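Side-chain contacts in cGAS/DncV-like nucleotidyltransferase in E. coli homolog (Elizabethkingia meningoseptica ATCC 13253 = NBRC 12535, PDB 6E0O), which synthesises cyclic dinucleotide second messengers from nucleoside triphosphates, very probably as the signalling enzyme of a CBASS antiphage defence system: residues S4-Q7 / L8-S12; Y236-T239 / L240-I244. One frame throughout, in Å; residues are numbered along the deposited sequence.

Interaction 1 comes first along the chain, in the N-terminal helix 5-11; interaction 2 lies far later in sequence, in the opening turns of helix 236-252. Their centres are about 12 Å apart, and both sit about 22 Å from the centre of the chain, on the same side of it. The two helices meet: the Glu5 carboxylate reaches the start of helix 236-252, with OE1 2.6 Å from Thr237 OG1 and OE2 2.8 Å from Tyr236 N, both probable hydrogen bonds, while Ile9 packs on the Tyr236 ring. Both helices also touch helix 188-205, which carries Lys197, a likely GTP-binding residue. The N-terminal end is thereby joined to a helical bundle; the contacts' nearest atoms are about 20 and 23 Å from the bound nucleic acid.

Interaction 1 (S4-Q7 / L8-S12); sequences SEQQ and LINWS
Gln6 swings its side-chain amide over the next helical turn to Asn10, where NE2 donates to OD1 at 3.0 Å. The acceptor lies in the Gln6 amide plane, but the donor stands 41° out of the Asn10 carbonyl plane, so the bond misses the oxygen lone pairs; the two amides are turned 44° against each other. A bend at chi2 (63°) turns the Gln6 amide onward along the helix, toward Asn10. One residue earlier, Glu5 CG passes Ile9 CD1 at a loose 4.2 Å, its carboxylate being engaged by Thr237 and Tyr236 of helix 236-252. Both pairs lie near the N-terminal end of helix 5-11, which begins with a capping box: Ser4, at the N-cap, accepts from Gln7 N through OG at 3.0 Å, and in the conformer described, one of two modelled for Gln7, OE1 accepts from Ser4 N at 2.9 Å in a nearly straight bond. The exchange occupies two amide N-H groups at the helix start. Further on, Gln7 O accepts from Trp11 N and also lies 3.5 Å above one face of the indole, offset toward its rim. The Trp11 ring meets Phe3 as well, and touches Val198 and Arg202 of helix 188-205. Ser12 OG donates to Ile9 O at 2.6 Å.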
# COMPACT_ATOMS: atom_id res chain seq x y z
N SER A 4 -0.29 -23.76 12.54
CA SER A 4 0.70 -23.81 13.60
C SER A 4 1.44 -22.48 13.71
O SER A 4 1.39 -21.63 12.82
CB SER A 4 1.71 -24.91 13.30
OG SER A 4 2.47 -24.52 12.16
N GLU A 5 2.15 -22.32 14.83
CA GLU A 5 3.05 -21.19 15.00
C GLU A 5 3.99 -21.06 13.81
O GLU A 5 4.18 -19.97 13.27
CB GLU A 5 3.81 -21.37 16.31
CG GLU A 5 4.83 -20.29 16.62
CD GLU A 5 4.24 -19.00 17.19
OE1 GLU A 5 3.01 -18.93 17.41
OE2 GLU A 5 5.02 -18.07 17.43
N GLN A 6 4.58 -22.18 13.38
CA GLN A 6 5.52 -22.13 12.27
C GLN A 6 4.83 -21.70 10.97
O GLN A 6 5.43 -20.99 10.16
CB GLN A 6 6.21 -23.48 12.08
CG GLN A 6 7.28 -23.43 11.02
CD GLN A 6 8.40 -22.47 11.38
OE1 GLN A 6 8.98 -22.58 12.46
NE2 GLN A 6 8.68 -21.52 10.50
N GLN A 7 3.60 -22.15 10.73
CA GLN A 7 2.90 -21.72 9.52
C GLN A 7 2.67 -20.22 9.54
O GLN A 7 2.81 -19.55 8.51
CB GLN A 7 1.59 -22.50 9.37
CG GLN A 7 1.79 -23.96 8.97
CD GLN A 7 0.49 -24.75 8.93
OE1 GLN A 7 -0.14 -24.98 9.96
NE2 GLN A 7 0.10 -25.17 7.73
N LEU A 8 2.33 -19.66 10.70
CA LEU A 8 2.15 -18.21 10.80
C LEU A 8 3.47 -17.50 10.53
O LEU A 8 3.50 -16.47 9.84
CB LEU A 8 1.62 -17.82 12.17
CG LEU A 8 0.22 -18.32 12.53
CD1 LEU A 8 -0.17 -17.76 13.90
CD2 LEU A 8 -0.79 -17.93 11.48
N ILE A 9 4.57 -18.02 11.07
CA ILE A 9 5.88 -17.43 10.79
C ILE A 9 6.14 -17.43 9.29
O ILE A 9 6.60 -16.44 8.72
CB ILE A 9 6.98 -18.15 11.58
CG1 ILE A 9 6.79 -17.91 13.08
CG2 ILE A 9 8.36 -17.69 11.11
CD1 ILE A 9 7.67 -18.77 13.96
N ASN A 10 5.87 -18.56 8.63
CA ASN A 10 6.11 -18.62 7.19
C ASN A 10 5.29 -17.58 6.44
O ASN A 10 5.80 -16.90 5.54
CB ASN A 10 5.80 -20.02 6.66
CG ASN A 10 6.73 -21.08 7.21
OD1 ASN A 10 7.78 -20.76 7.76
ND2 ASN A 10 6.36 -22.34 7.04
N TRP A 11 4.02 -17.43 6.81
CA TRP A 11 3.17 -16.46 6.15
C TRP A 11 3.57 -15.02 6.44
O TRP A 11 3.15 -14.11 5.73
CB TRP A 11 1.73 -16.61 6.63
CG TRP A 11 0.97 -17.72 6.04
CD1 TRP A 11 1.31 -18.48 4.95
CD2 TRP A 11 -0.28 -18.21 6.50
NE1 TRP A 11 0.32 -19.41 4.71
CE2 TRP A 11 -0.67 -19.26 5.65
CE3 TRP A 11 -1.13 -17.84 7.54
CZ2 TRP A 11 -1.85 -19.96 5.83
CZ3 TRP A 11 -2.30 -18.53 7.72
CH2 TRP A 11 -2.66 -19.58 6.86
N SER A 12 4.33 -14.80 7.51
CA SER A 12 4.70 -13.46 7.90
C SER A 12 5.89 -12.92 7.12
O SER A 12 6.24 -11.76 7.29
CB SER A 12 5.03 -13.42 9.39
OG SER A 12 6.31 -13.98 9.62

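Interaction 2 (Y236-T239 / L240-I244); sequences YTQT and LRNVI
Gln238 meets both Arg241 and Asn242 across the first turns of helix 236-252, through spacings of three and four residues on one helical flank. The backbone supplies regular alpha-helical i to i+4 bonds, from Leu240 N to Tyr236 O through to Val243 N to Thr239 O, all close to straight. Among the side chains, the contact with Arg241 is one of van der Waals packing: the two chains run alongside each other in the same direction, Arg241 CD lies 3.8 Å from Gln238 OE1, and the amide and guanidinium planes are only 3° apart. Arg241, extended from CG to NE, takes its tip onward to Gln292 O. Apolar packing is lighter between Thr239 and Val243, whose CG2 methyls stand 4.3 Å apart; Thr239 OG1 is bonded to Ile232 N and Asn235 O. Leu240 instead packs on Leu8 of helix 5-11, on Met192 and Ile195 of helix 188-205 and on Leu289 of helix 275-289, placing this face within the helical bundle. The polar link to Asn242 is indirect. Its amide is turned 84° from that of Gln238, while its ND2 is bonded to Gln230 O. Gln238 NE2 donates to a water at 2.9 Å, and that same water donates to Asn242 OD1 at 2.8 Å.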
# COMPACT_ATOMS: atom_id res chain seq x y z
N TYR A 236 3.81 -15.57 17.74
CA TYR A 236 3.02 -15.13 16.59
C TYR A 236 1.55 -15.47 16.78
O TYR A 236 0.68 -14.68 16.43
CB TYR A 236 3.55 -15.78 15.32
CG TYR A 236 4.86 -15.22 14.83
CD1 TYR A 236 6.03 -15.39 15.56
CD2 TYR A 236 4.94 -14.52 13.64
CE1 TYR A 236 7.23 -14.87 15.11
CE2 TYR A 236 6.13 -14.01 13.18
CZ TYR A 236 7.27 -14.18 13.93
OH TYR A 236 8.45 -13.68 13.46
N THR A 237 1.27 -16.66 17.33
CA THR A 237 -0.11 -17.08 17.50
C THR A 237 -0.85 -16.14 18.45
O THR A 237 -1.97 -15.70 18.16
CB THR A 237 -0.16 -18.52 18.02
OG1 THR A 237 0.43 -19.42 17.07
CG2 THR A 237 -1.60 -18.95 18.27
N GLN A 238 -0.23 -15.81 19.58
CA GLN A 238 -0.92 -14.95 20.54
C GLN A 238 -0.95 -13.51 20.06
O GLN A 238 -1.93 -12.78 20.31
CB GLN A 238 -0.29 -15.06 21.93
CG GLN A 238 -1.20 -14.50 23.01
CD GLN A 238 -2.47 -15.35 23.24
OE1 GLN A 238 -2.63 -16.44 22.69
NE2 GLN A 238 -3.37 -14.83 24.05
N THR A 239 0.11 -13.05 19.38
CA THR A 239 0.09 -11.70 18.84
C THR A 239 -1.04 -11.54 17.83
O THR A 239 -1.77 -10.55 17.85
CB THR A 239 1.43 -11.35 18.19
OG1 THR A 239 2.45 -11.29 19.19
CG2 THR A 239 1.35 -10.02 17.45
N LEU A 240 -1.17 -12.52 16.93
CA LEU A 240 -2.21 -12.45 15.91
C LEU A 240 -3.59 -12.48 16.55
O LEU A 240 -4.49 -11.74 16.14
CB LEU A 240 -2.04 -13.58 14.90
CG LEU A 240 -3.02 -13.65 13.73
CD1 LEU A 240 -2.98 -12.39 12.88
CD2 LEU A 240 -2.71 -14.89 12.90
N ARG A 241 -3.76 -13.31 17.58
CA ARG A 241 -5.00 -13.29 18.35
C ARG A 241 -5.26 -11.90 18.92
O ARG A 241 -6.36 -11.35 18.78
CB ARG A 241 -4.93 -14.32 19.47
CG ARG A 241 -6.26 -14.53 20.16
CD ARG A 241 -6.10 -15.40 21.39
NE ARG A 241 -7.38 -15.94 21.82
CZ ARG A 241 -8.24 -15.31 22.61
NH1 ARG A 241 -7.96 -14.09 23.06
NH2 ARG A 241 -9.39 -15.90 22.93
N ASN A 242 -4.25 -11.31 19.55
CA ASN A 242 -4.41 -9.98 20.13
C ASN A 242 -4.81 -8.96 19.07
O ASN A 242 -5.67 -8.11 19.31
CB ASN A 242 -3.11 -9.51 20.77
CG ASN A 242 -2.77 -10.21 22.05
OD1 ASN A 242 -3.58 -10.95 22.62
ND2 ASN A 242 -1.57 -9.97 22.54
N VAL A 243 -4.16 -9.01 17.90
CA VAL A 243 -4.43 -8.05 16.83
C VAL A 243 -5.87 -8.16 16.37
O VAL A 243 -6.58 -7.16 16.24
CB VAL A 243 -3.44 -8.28 15.67
CG1 VAL A 243 -3.91 -7.58 14.40
CG2 VAL A 243 -2.06 -7.78 16.05
N ILE A 244 -6.32 -9.39 16.08
CA ILE A 244 -7.67 -9.58 15.56
C ILE A 244 -8.70 -9.14 16.60
O ILE A 244 -9.66 -8.42 16.29
CB ILE A 244 -7.89 -11.03 15.10
CG1 ILE A 244 -6.97 -11.34 13.91
CG2 ILE A 244 -9.35 -11.26 14.76
CD1 ILE A 244 -6.92 -12.81 13.51
O HOH W 1 -3.17 -12.13 25.07